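Glycosyltransferase (Streptomyces halstedii, PDB 3WAD) belongs to the GT-B class of glycosyltransferases, pairing two Rossmann-like domains, each built around a parallel sheet flanked by helices. Local coordinates at residues B[5-8]-B[13-16]; B[90-95]-B[162-167]; B[101-106]-B[155-160]; B[132-137]-B[181-186]; B[139-142]-B[146-149]. All blocks are in the same frame, centred on the assembly; numbering follows the deposited sequence.

Contact 1: residues B[5-8]-B[13-16]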
# COMPACT_ATOMS: atom_id res chain seq x y z
N MET B 5 11.07 4.73 -8.37
CA MET B 5 11.61 4.99 -7.02
C MET B 5 12.65 3.98 -6.68
O MET B 5 12.48 2.80 -7.02
CB MET B 5 10.50 4.89 -6.00
CG MET B 5 9.31 5.81 -6.41
SD MET B 5 7.99 5.87 -5.16
CE MET B 5 8.79 6.69 -3.75
N THR B 6 13.76 4.42 -6.07
CA THR B 6 14.79 3.46 -5.83
C THR B 6 15.28 3.64 -4.37
O THR B 6 15.37 4.75 -3.87
CB THR B 6 15.85 3.50 -6.88
OG1 THR B 6 16.84 2.48 -6.63
CG2 THR B 6 16.52 4.90 -6.97
N VAL B 7 15.55 2.53 -3.70
CA VAL B 7 16.07 2.58 -2.32
C VAL B 7 16.99 1.37 -2.17
O VAL B 7 16.67 0.28 -2.71
CB VAL B 7 14.90 2.67 -1.28
CG1 VAL B 7 14.01 1.45 -1.38
CG2 VAL B 7 15.45 2.74 0.16
N PHE B 8 18.14 1.52 -1.48
CA PHE B 8 18.98 0.36 -1.17
C PHE B 8 18.20 -0.65 -0.25
O PHE B 8 17.20 -0.27 0.34
CB PHE B 8 20.37 0.73 -0.60
CG PHE B 8 20.33 1.23 0.83
CD1 PHE B 8 20.67 0.37 1.89
CD2 PHE B 8 19.85 2.52 1.14
CE1 PHE B 8 20.57 0.82 3.28
CE2 PHE B 8 19.78 3.00 2.48
CZ PHE B 8 20.16 2.16 3.54
N HIS B 13 14.55 2.37 5.38
CA HIS B 13 14.61 3.37 4.32
C HIS B 13 13.53 3.06 3.31
O HIS B 13 12.95 4.00 2.76
CB HIS B 13 15.96 3.38 3.66
CG HIS B 13 17.03 4.04 4.48
ND1 HIS B 13 17.56 5.27 4.15
CD2 HIS B 13 17.71 3.61 5.60
CE1 HIS B 13 18.50 5.59 5.03
NE2 HIS B 13 18.64 4.58 5.89
N LEU B 14 13.20 1.78 3.09
CA LEU B 14 11.97 1.45 2.31
C LEU B 14 10.72 2.05 2.88
O LEU B 14 10.04 2.77 2.14
CB LEU B 14 11.80 -0.04 2.06
CG LEU B 14 10.41 -0.39 1.48
CD1 LEU B 14 10.10 0.29 0.12
CD2 LEU B 14 10.16 -1.92 1.45
N TYR B 15 10.37 1.76 4.16
CA TYR B 15 9.15 2.29 4.78
C TYR B 15 9.04 3.81 4.77
O TYR B 15 7.92 4.38 4.80
CB TYR B 15 9.12 1.88 6.27
CG TYR B 15 8.85 0.43 6.47
CD1 TYR B 15 8.76 -0.47 5.38
CD2 TYR B 15 8.66 -0.05 7.77
CE1 TYR B 15 8.49 -1.81 5.59
CE2 TYR B 15 8.42 -1.37 8.00
CZ TYR B 15 8.33 -2.24 6.92
OH TYR B 15 8.07 -3.55 7.23
N ASN B 16 10.19 4.47 4.80
CA ASN B 16 10.23 5.93 4.74
C ASN B 16 9.44 6.47 3.46
O ASN B 16 8.79 7.53 3.50
CB ASN B 16 11.71 6.36 4.72
CG ASN B 16 11.89 7.88 4.60
OD1 ASN B 16 12.42 8.40 3.60
ND2 ASN B 16 11.45 8.59 5.60
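F8 and H13 meet ring against ring where the chain leaves strand 2-6 for helix 11-16. This is the first beta-alpha connection of the Rossmann-like N-terminal half, and it illustrates how side-chain packing can close such a turn while polar bonds to neighbouring residues hold it. The aromatic interaction comes first. It is an edge-to-face (T-shaped) pair with F8 supplying the edge: the CE2-CZ side of the phenyl ring comes down over one face of the imidazole, with F8 CE2 3.6 Å from H13 CG and F8 CZ 3.5 Å from H13 CD2. The ring centroids lie 4.7 Å apart and the planes are inclined at 59°. F8 holds CG between its backbone N and carbonyl carbon (chi1 74°), a choice that swings the far end of the ring toward the helix although its CB does not lead there.

Apolar packing continues one residue earlier. V7 points CB at the helix and splits its branches: CG2 lies 3.6 Å from H13 CB, whereas CG1 approaches L14 CD1 more loosely, at 4.3 Å.

Polar bonds to residues outside the pair fix these groups. D130 OD1 is hydrogen-bonded to H13 ND1, which should limit rotation of the imidazole that F8 faces, while N10 OD1 takes the backbone N of H13. T133 OG1 binds the backbone N of F8, tying this turn to the one that follows strand 126-130. Back in the apolar layer, the same V7 CG2 also stands 3.8 Å from the backbone N of L14.

Contact 2: residues B[90-95]-B[162-167]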
# COMPACT_ATOMS: atom_id res chain seq x y z
N GLN B 90 39.23 20.10 5.03
CA GLN B 90 39.86 18.80 5.03
C GLN B 90 38.96 17.69 5.63
O GLN B 90 38.92 16.54 5.13
CB GLN B 90 41.17 18.80 5.82
CG GLN B 90 42.07 17.57 5.48
CD GLN B 90 42.35 17.42 3.94
OE1 GLN B 90 42.90 18.34 3.30
NE2 GLN B 90 41.93 16.27 3.35
N TYR B 91 38.31 18.01 6.73
CA TYR B 91 37.39 17.06 7.36
C TYR B 91 36.23 16.65 6.45
O TYR B 91 35.95 15.47 6.32
CB TYR B 91 36.80 17.66 8.63
CG TYR B 91 35.81 16.71 9.36
CD1 TYR B 91 36.26 15.63 10.11
CD2 TYR B 91 34.45 16.91 9.25
CE1 TYR B 91 35.37 14.78 10.79
CE2 TYR B 91 33.53 16.09 9.92
CZ TYR B 91 34.00 15.02 10.69
OH TYR B 91 33.09 14.21 11.31
N ILE B 92 35.53 17.63 5.86
CA ILE B 92 34.37 17.33 5.00
C ILE B 92 34.81 16.58 3.70
O ILE B 92 34.19 15.56 3.27
CB ILE B 92 33.63 18.62 4.73
CG1 ILE B 92 33.05 19.09 6.05
CG2 ILE B 92 32.49 18.41 3.68
CD1 ILE B 92 32.33 20.40 5.94
N HIS B 93 35.93 17.01 3.14
CA HIS B 93 36.62 16.27 2.11
C HIS B 93 36.78 14.79 2.45
O HIS B 93 36.47 13.89 1.62
CB HIS B 93 37.98 16.90 1.86
CG HIS B 93 38.81 16.14 0.89
ND1 HIS B 93 39.46 14.98 1.24
CD2 HIS B 93 39.08 16.34 -0.42
CE1 HIS B 93 40.09 14.49 0.19
NE2 HIS B 93 39.88 15.30 -0.83
N ASP B 94 37.31 14.52 3.64
CA ASP B 94 37.56 13.13 4.01
C ASP B 94 36.26 12.39 4.34
O ASP B 94 36.20 11.22 4.10
CB ASP B 94 38.57 12.96 5.13
CG ASP B 94 39.96 13.55 4.79
OD1 ASP B 94 40.31 13.75 3.58
OD2 ASP B 94 40.72 13.81 5.78
N VAL B 95 35.28 13.08 4.91
CA VAL B 95 33.99 12.46 5.09
C VAL B 95 33.49 12.00 3.67
O VAL B 95 33.07 10.86 3.50
CB VAL B 95 32.97 13.38 5.81
CG1 VAL B 95 31.66 12.77 5.75
CG2 VAL B 95 33.32 13.52 7.35
N ASP B 162 26.92 21.94 1.46
CA ASP B 162 26.88 23.41 1.37
C ASP B 162 28.14 24.03 1.93
O ASP B 162 28.76 24.88 1.24
CB ASP B 162 25.66 23.96 2.03
CG ASP B 162 24.43 23.73 1.22
OD1 ASP B 162 24.52 23.35 -0.01
OD2 ASP B 162 23.36 23.86 1.82
N HIS B 163 28.54 23.59 3.12
CA HIS B 163 29.76 24.06 3.75
C HIS B 163 30.92 23.78 2.81
O HIS B 163 31.71 24.69 2.56
CB HIS B 163 30.10 23.33 5.06
CG HIS B 163 29.36 23.81 6.26
ND1 HIS B 163 29.62 25.01 6.89
CD2 HIS B 163 28.41 23.20 7.02
CE1 HIS B 163 28.82 25.15 7.93
NE2 HIS B 163 28.08 24.06 8.04
N PHE B 164 31.03 22.54 2.35
CA PHE B 164 32.11 22.16 1.46
C PHE B 164 32.18 23.00 0.19
O PHE B 164 33.30 23.35 -0.27
CB PHE B 164 32.00 20.69 1.03
CG PHE B 164 33.18 20.20 0.28
CD1 PHE B 164 34.36 19.92 0.95
CD2 PHE B 164 33.12 19.98 -1.08
CE1 PHE B 164 35.46 19.38 0.30
CE2 PHE B 164 34.24 19.46 -1.77
CZ PHE B 164 35.40 19.17 -1.08
N ASN B 165 31.00 23.31 -0.38
CA ASN B 165 31.04 24.04 -1.65
C ASN B 165 31.40 25.53 -1.39
O ASN B 165 32.08 26.10 -2.21
CB ASN B 165 29.71 23.98 -2.44
CG ASN B 165 29.38 22.60 -2.98
OD1 ASN B 165 30.25 21.77 -3.23
ND2 ASN B 165 28.09 22.34 -3.13
N ARG B 166 30.88 26.13 -0.31
CA ARG B 166 31.34 27.46 0.16
C ARG B 166 32.88 27.43 0.36
O ARG B 166 33.62 28.19 -0.27
CB ARG B 166 30.60 27.89 1.43
CG ARG B 166 31.23 29.20 2.05
CD ARG B 166 30.56 29.76 3.33
NE ARG B 166 31.00 29.03 4.53
CZ ARG B 166 30.33 28.01 5.08
NH1 ARG B 166 29.17 27.58 4.56
NH2 ARG B 166 30.82 27.42 6.15
N LEU B 167 33.38 26.53 1.19
CA LEU B 167 34.87 26.47 1.38
C LEU B 167 35.68 26.32 0.09
O LEU B 167 36.70 27.00 -0.11
CB LEU B 167 35.26 25.45 2.42
CG LEU B 167 34.50 25.51 3.75
CD1 LEU B 167 35.01 24.43 4.68
CD2 LEU B 167 34.60 26.86 4.44
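I92 and F164 each hold a carbon anti to the backbone N, and these torsions bring the two side chains together between helix 89-106 and helix 156-168. In I92 a chi1 of -66° sets CG1 beside the backbone N and leaves CG2 anti to it, directed at the facing helix; in F164 the anti carbon is CG (chi1 -171°), which lays the phenyl ring alongside the isoleucine, the two side chains running past each other in opposite senses. I92 CG2 thereby comes to 3.5 Å from F164 CB and 3.6 Å from F164 CD1. The other isoleucine branch is extended, so CD1 crosses nearly at right angles to H163 and rests 3.8 Å from H163 CB.

Farther along its ring, F164 reaches the backbone of the other helix: CE1 lies 3.7 Å from H93 N and 3.9 Å from H93 CB. W89 stacks on F164, and F96 meets it edge-to-face.

D94 OD1 accepts from both Q90 NE2 and H93 ND1, 2.8 Å away in the latter case, and the two donors arrive from the same face of the carboxylate. On the partner helix R166 NH2 donates to H163 ND1 at 2.8 Å, the bond lying close to the planes of both the imidazole and the guanidinium. The short segments are inclined at 125°. These side-chain polar bonds stay within each helix, so what joins the two segments is apolar packing.

Contact 3: residues B[101-106]-B[155-160]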
# COMPACT_ATOMS: atom_id res chain seq x y z
N GLN B 101 32.76 5.77 -0.72
CA GLN B 101 33.04 4.33 -0.84
C GLN B 101 31.94 3.49 -0.27
O GLN B 101 31.53 2.52 -0.88
CB GLN B 101 34.38 3.97 -0.21
CG GLN B 101 35.39 4.56 -1.11
CD GLN B 101 36.78 4.38 -0.63
OE1 GLN B 101 37.04 4.17 0.55
NE2 GLN B 101 37.72 4.50 -1.58
N ILE B 102 31.50 3.84 0.92
CA ILE B 102 30.39 3.15 1.53
C ILE B 102 29.10 3.18 0.65
O ILE B 102 28.35 2.18 0.54
CB ILE B 102 30.10 3.80 2.88
CG1 ILE B 102 31.28 3.53 3.80
CG2 ILE B 102 28.75 3.29 3.44
CD1 ILE B 102 31.36 4.44 5.07
N TYR B 103 28.83 4.33 0.04
CA TYR B 103 27.56 4.46 -0.65
C TYR B 103 27.66 3.73 -1.97
O TYR B 103 26.68 3.18 -2.44
CB TYR B 103 27.16 5.92 -0.85
CG TYR B 103 26.74 6.65 0.45
CD1 TYR B 103 26.33 5.92 1.59
CD2 TYR B 103 26.78 8.08 0.54
CE1 TYR B 103 25.95 6.57 2.77
CE2 TYR B 103 26.41 8.75 1.75
CZ TYR B 103 25.98 7.99 2.85
OH TYR B 103 25.59 8.63 4.04
N GLU B 104 28.87 3.66 -2.52
CA GLU B 104 29.09 2.86 -3.69
C GLU B 104 28.78 1.40 -3.43
O GLU B 104 28.11 0.74 -4.25
CB GLU B 104 30.52 3.00 -4.22
CG GLU B 104 30.75 2.01 -5.42
CD GLU B 104 30.04 2.43 -6.68
OE1 GLU B 104 29.42 3.56 -6.78
OE2 GLU B 104 30.06 1.57 -7.61
N TYR B 105 29.31 0.88 -2.31
CA TYR B 105 29.03 -0.47 -1.83
C TYR B 105 27.50 -0.75 -1.74
O TYR B 105 27.05 -1.83 -2.06
CB TYR B 105 29.64 -0.62 -0.43
CG TYR B 105 29.50 -2.00 0.13
CD1 TYR B 105 30.55 -2.93 0.00
CD2 TYR B 105 28.35 -2.36 0.81
CE1 TYR B 105 30.43 -4.22 0.55
CE2 TYR B 105 28.20 -3.65 1.33
CZ TYR B 105 29.24 -4.56 1.19
OH TYR B 105 29.11 -5.78 1.74
N MET B 106 26.75 0.23 -1.26
CA MET B 106 25.31 0.15 -1.05
C MET B 106 24.47 0.26 -2.33
O MET B 106 23.27 -0.08 -2.28
CB MET B 106 24.84 1.25 -0.06
CG MET B 106 25.18 0.88 1.35
SD MET B 106 25.27 2.36 2.39
CE MET B 106 23.62 3.04 2.20
N ASP B 155 18.94 16.62 6.66
CA ASP B 155 19.83 16.55 5.52
C ASP B 155 21.30 16.80 5.92
O ASP B 155 21.87 17.83 5.57
CB ASP B 155 19.37 17.54 4.45
CG ASP B 155 20.06 17.33 3.12
OD1 ASP B 155 20.81 16.31 2.87
OD2 ASP B 155 19.82 18.21 2.28
N GLN B 156 21.90 15.85 6.67
CA GLN B 156 23.29 15.96 7.08
C GLN B 156 24.16 16.14 5.86
O GLN B 156 25.16 16.89 5.88
CB GLN B 156 23.73 14.67 7.80
CG GLN B 156 23.04 14.39 9.12
CD GLN B 156 23.33 15.39 10.25
OE1 GLN B 156 23.89 16.47 10.03
NE2 GLN B 156 22.98 14.98 11.50
N TRP B 157 23.84 15.40 4.79
CA TRP B 157 24.74 15.37 3.64
C TRP B 157 24.67 16.72 2.95
O TRP B 157 25.72 17.23 2.54
CB TRP B 157 24.26 14.28 2.67
CG TRP B 157 25.18 13.90 1.51
CD1 TRP B 157 24.98 14.18 0.18
CD2 TRP B 157 26.38 13.09 1.58
NE1 TRP B 157 25.99 13.61 -0.58
CE2 TRP B 157 26.86 12.95 0.25
CE3 TRP B 157 27.13 12.57 2.64
CZ2 TRP B 157 28.02 12.21 -0.06
CZ3 TRP B 157 28.29 11.81 2.35
CH2 TRP B 157 28.73 11.64 0.99
N GLY B 158 23.45 17.30 2.86
CA GLY B 158 23.33 18.61 2.16
C GLY B 158 23.97 19.73 2.99
O GLY B 158 24.69 20.61 2.45
N ARG B 159 23.72 19.68 4.31
CA ARG B 159 24.41 20.58 5.26
C ARG B 159 25.97 20.55 5.12
O ARG B 159 26.64 21.60 4.99
CB ARG B 159 23.98 20.23 6.69
CG ARG B 159 24.67 21.09 7.78
CD ARG B 159 24.32 20.59 9.20
NE ARG B 159 24.84 19.26 9.45
CZ ARG B 159 26.10 18.96 9.81
NH1 ARG B 159 27.01 19.93 9.99
NH2 ARG B 159 26.43 17.68 10.03
N MET B 160 26.56 19.36 5.10
CA MET B 160 27.99 19.30 4.90
C MET B 160 28.33 19.76 3.46
O MET B 160 29.41 20.30 3.20
CB MET B 160 28.51 17.85 5.07
CG MET B 160 28.19 17.23 6.44
SD MET B 160 29.50 17.66 7.59
CE MET B 160 30.42 16.13 7.51
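Beside W157, the residue that receives Y103 across this contact, Q156 OE1 is gripped by two nitrogens of R159, NE at 3.0 Å and NH2 at 2.8 Å. The arginine binds side-on, with the oxygen close to its guanidinium plane; NE arrives almost in line with the amide C=O, whereas NH2 sits above the carbonyl plane. The double grip should hold both side chains still along the first turn of helix 156-168. D155 is the N-cap of that helix: its OD1 accepts from G158 N at 2.8 Å and also forms a salt bridge with R149.

The contact proper is aromatic. One edge of Y103 is turned to a face of the six-membered ring of W157, with centroids 5.2 Å apart and planes at 60°. Y103 CE2 does the touching, 3.6 Å from W157 CZ3 and off toward the rim of the indole. W157 sets CG anti to its backbone N (chi1 -170°), which sends the indole across to the tyrosine over a wide backbone separation.

F96 and Y99 of helix 89-106 extend this aromatic cluster, and W183 of helix 179-188 touches Y103. The pair thus bridges the helices 89-106 and 156-168, while the latter follows directly on strand 147-150 of the parallel sheet.

Contact 4: residues B[132-137]-B[181-186]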
# COMPACT_ATOMS: atom_id res chain seq x y z
N LEU B 132 20.40 7.98 0.33
CA LEU B 132 21.59 7.17 0.39
C LEU B 132 21.76 6.28 -0.82
O LEU B 132 22.67 5.44 -0.83
CB LEU B 132 21.56 6.30 1.67
CG LEU B 132 21.60 7.11 2.97
CD1 LEU B 132 21.95 6.20 4.20
CD2 LEU B 132 22.59 8.24 2.91
N THR B 133 20.86 6.38 -1.81
CA THR B 133 20.88 5.41 -2.91
C THR B 133 21.35 6.03 -4.28
O THR B 133 20.52 6.36 -5.14
CB THR B 133 19.43 4.74 -3.05
OG1 THR B 133 19.07 4.16 -1.78
CG2 THR B 133 19.50 3.61 -4.09
N TYR B 134 22.64 6.12 -4.49
CA TYR B 134 23.19 6.94 -5.59
C TYR B 134 23.14 6.30 -6.99
O TYR B 134 23.59 6.91 -7.97
CB TYR B 134 24.62 7.46 -5.25
CG TYR B 134 24.54 8.75 -4.43
CD1 TYR B 134 24.40 8.72 -3.02
CD2 TYR B 134 24.49 9.99 -5.08
CE1 TYR B 134 24.28 9.90 -2.30
CE2 TYR B 134 24.39 11.15 -4.38
CZ TYR B 134 24.27 11.11 -2.99
OH TYR B 134 24.15 12.33 -2.34
N ALA B 135 22.61 5.10 -7.10
CA ALA B 135 22.14 4.67 -8.41
C ALA B 135 20.98 5.55 -9.02
O ALA B 135 20.93 5.79 -10.25
CB ALA B 135 21.74 3.18 -8.34
N GLY B 136 20.09 6.04 -8.14
CA GLY B 136 18.95 6.91 -8.49
C GLY B 136 19.27 8.01 -9.52
O GLY B 136 18.68 8.04 -10.64
N PRO B 137 20.18 8.95 -9.13
CA PRO B 137 20.49 10.08 -10.03
C PRO B 137 21.22 9.65 -11.32
O PRO B 137 21.02 10.32 -12.29
CB PRO B 137 21.36 11.02 -9.16
CG PRO B 137 22.00 10.11 -8.10
CD PRO B 137 20.91 9.04 -7.84
N ALA B 181 32.87 14.47 -6.86
CA ALA B 181 32.87 14.68 -8.29
C ALA B 181 33.64 13.56 -8.89
O ALA B 181 33.29 13.07 -9.95
CB ALA B 181 33.56 16.05 -8.65
N ASP B 182 34.72 13.14 -8.25
CA ASP B 182 35.48 12.05 -8.80
C ASP B 182 34.61 10.77 -8.73
O ASP B 182 34.53 10.02 -9.70
CB ASP B 182 36.76 11.85 -8.03
CG ASP B 182 37.77 13.00 -8.24
OD1 ASP B 182 37.42 13.98 -8.92
OD2 ASP B 182 38.89 12.91 -7.67
N TRP B 183 33.97 10.55 -7.59
CA TRP B 183 33.10 9.36 -7.43
C TRP B 183 31.99 9.29 -8.45
O TRP B 183 31.91 8.31 -9.15
CB TRP B 183 32.52 9.28 -6.04
CG TRP B 183 31.47 8.22 -5.87
CD1 TRP B 183 31.50 6.87 -6.31
CD2 TRP B 183 30.28 8.38 -5.12
NE1 TRP B 183 30.33 6.25 -5.90
CE2 TRP B 183 29.58 7.14 -5.16
CE3 TRP B 183 29.73 9.45 -4.42
CZ2 TRP B 183 28.34 6.98 -4.56
CZ3 TRP B 183 28.52 9.28 -3.79
CH2 TRP B 183 27.85 8.04 -3.84
N LEU B 184 31.19 10.34 -8.54
CA LEU B 184 29.98 10.34 -9.34
C LEU B 184 30.22 10.52 -10.85
O LEU B 184 29.43 10.00 -11.65
CB LEU B 184 28.96 11.36 -8.85
CG LEU B 184 28.36 11.09 -7.46
CD1 LEU B 184 27.50 12.26 -6.99
CD2 LEU B 184 27.48 9.79 -7.47
N ALA B 185 31.30 11.20 -11.24
CA ALA B 185 31.72 11.19 -12.65
C ALA B 185 32.06 9.75 -13.07
O ALA B 185 31.62 9.24 -14.14
CB ALA B 185 32.92 12.11 -12.87
N THR B 186 32.86 9.10 -12.23
CA THR B 186 33.20 7.68 -12.38
C THR B 186 31.97 6.74 -12.45
O THR B 186 31.89 5.86 -13.32
CB THR B 186 34.06 7.19 -11.22
OG1 THR B 186 35.32 7.85 -11.30
CG2 THR B 186 34.40 5.68 -11.32
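Y134 lies against the indole of W183, with the outer corner of the tryptophan over the root of the tyrosine ring: W183 CH2 is 3.4 Å from Y134 CG and 3.6 Å from Y134 CB. The site is a beta-alpha turn of the Rossmann-like fold, the loop from strand 126-130 into helix 135-141, packed against helix 179-188. The two side chains cross at about a right angle and their ring planes are oblique, at 59°, with W183 CZ3 over one tyrosine face.

L184 adds a second touch: its CD2 is 3.8 Å from Y134 CD2 and lies over the rim of one face of the W183 indole, so the two neighbouring residues meet the tyrosine together. W183 reaches this position with CG anti to its backbone N (chi1 171°).

The polar ends are held by other parts of the fold. Y134 OH is hydrogen-bonded to V200 O, and W183 NE1 to E104 OE1 of helix 89-106, which should restrict how both rings can turn. W129 adds an edge-to-face partner for Y134. At the root of the tyrosine the indole makes one further approach, W183 CZ2 standing 3.8 Å from Y134 CB.

Contact 5: residues B[139-142]-B[146-149]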
# COMPACT_ATOMS: atom_id res chain seq x y z
N ALA B 139 20.78 6.76 -13.05
CA ALA B 139 19.74 6.22 -13.92
C ALA B 139 18.88 7.36 -14.52
O ALA B 139 18.61 7.34 -15.74
CB ALA B 139 18.87 5.23 -13.17
N ALA B 140 18.48 8.35 -13.70
CA ALA B 140 17.59 9.44 -14.11
C ALA B 140 18.15 10.30 -15.22
O ALA B 140 17.38 10.82 -16.05
CB ALA B 140 17.24 10.36 -12.95
N GLU B 141 19.46 10.50 -15.16
CA GLU B 141 20.16 11.40 -16.04
C GLU B 141 20.54 10.70 -17.35
O GLU B 141 20.96 11.34 -18.30
CB GLU B 141 21.44 11.88 -15.35
CG GLU B 141 21.09 12.76 -14.15
CD GLU B 141 21.05 14.22 -14.47
OE1 GLU B 141 20.85 15.04 -13.51
OE2 GLU B 141 21.25 14.55 -15.68
N ALA B 142 20.44 9.38 -17.38
CA ALA B 142 20.64 8.67 -18.60
C ALA B 142 19.43 8.94 -19.50
O ALA B 142 19.48 8.69 -20.67
CB ALA B 142 20.88 7.22 -18.30
N PRO B 146 13.97 14.38 -14.54
CA PRO B 146 14.18 15.14 -13.37
C PRO B 146 14.13 14.07 -12.18
O PRO B 146 13.41 13.01 -12.28
CB PRO B 146 12.96 16.00 -13.34
CG PRO B 146 11.86 15.13 -14.11
CD PRO B 146 12.61 14.56 -15.12
N HIS B 147 14.92 14.27 -11.12
CA HIS B 147 14.93 13.28 -9.99
C HIS B 147 14.86 14.01 -8.66
O HIS B 147 15.49 15.07 -8.47
CB HIS B 147 16.11 12.33 -10.12
CG HIS B 147 17.40 13.03 -10.41
ND1 HIS B 147 18.26 13.45 -9.41
CD2 HIS B 147 17.96 13.44 -11.58
CE1 HIS B 147 19.29 14.07 -9.95
NE2 HIS B 147 19.15 14.03 -11.27
N VAL B 148 14.08 13.46 -7.76
CA VAL B 148 13.88 14.05 -6.45
C VAL B 148 14.63 13.20 -5.41
O VAL B 148 14.37 11.94 -5.29
CB VAL B 148 12.42 14.07 -6.13
CG1 VAL B 148 12.20 14.57 -4.67
CG2 VAL B 148 11.69 14.93 -7.10
N ARG B 149 15.55 13.85 -4.68
CA ARG B 149 16.29 13.19 -3.61
C ARG B 149 15.39 13.16 -2.36
O ARG B 149 15.03 14.22 -1.83
CB ARG B 149 17.69 13.82 -3.41
CG ARG B 149 18.54 13.17 -2.26
CD ARG B 149 19.88 13.83 -2.14
NE ARG B 149 19.67 15.22 -1.76
CZ ARG B 149 20.05 15.76 -0.59
NH1 ARG B 149 20.70 15.02 0.33
NH2 ARG B 149 19.73 17.03 -0.35
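H147 donates through NE2 to E141 OE1, joining the last turn of helix 135-141 to the start of strand 147-150. These are the second and third elements of a beta-alpha-beta unit of the Rossmann-like half, and the bond is a compact example of a side-chain tie across the short loop between helix and strand. It measures 3.0 Å from H147 NE2 to E141 OE1 and is nearly straight, with an N-H...O angle of 169°. The oxygen lies almost exactly in the imidazole plane but is approached on its anti side, 26° out of the carboxylate plane, and the two flat groups are steeply inclined to each other.

In the same first shell A140 supplies apolar contact. Its methyl carbon CB sits 3.4 Å from H147 CD2 and 3.6 Å from H147 CB, projecting from the helix against the root of the imidazole. H147 keeps CG between the backbone N and carbonyl carbon (chi1 47°), which turns the ring toward A140 and E141, while E141 bends midway along its chain to bring the carboxylate to the ring edge.

Farther out, H147 ND1 is hydrogen-bonded to W129 NE1. An indole N-H on that nitrogen is consistent with a neutral imidazole whose proton resides on NE2. Both ring nitrogens are therefore engaged, which should prevent the ring from flipping. T203 OG1 takes the backbone N of H147, and S198 OG makes a weak bond to E141 OE1. From the beginning of the same helix, P137 CB packs against H147 CE1.

Overall arrangement
Contacts 1, 4 and 5 all sit at beta-alpha or alpha-beta junctions of the N-terminal sheet, whereas contacts 2 and 3 join two helices that stand away from it. Contacts 2 and 3 share helices 89-106 and 156-168. The outlying contact 2 is only partly buried and mainly aliphatic-aromatic; contact 3, nearer the chain centre, pairs two buried rings. Contacts 4 and 5 share helix 135-141, yet one is aromatic and aliphatic packing and the other depends on an imidazole-carboxylate bond between a buried histidine and a partly exposed glutamate. Contact 4 touches contacts 1 and 3, and a salt bridge joins contacts 3 and 5. Contacts 1 and 2, about 27 Å apart between centres, do not touch.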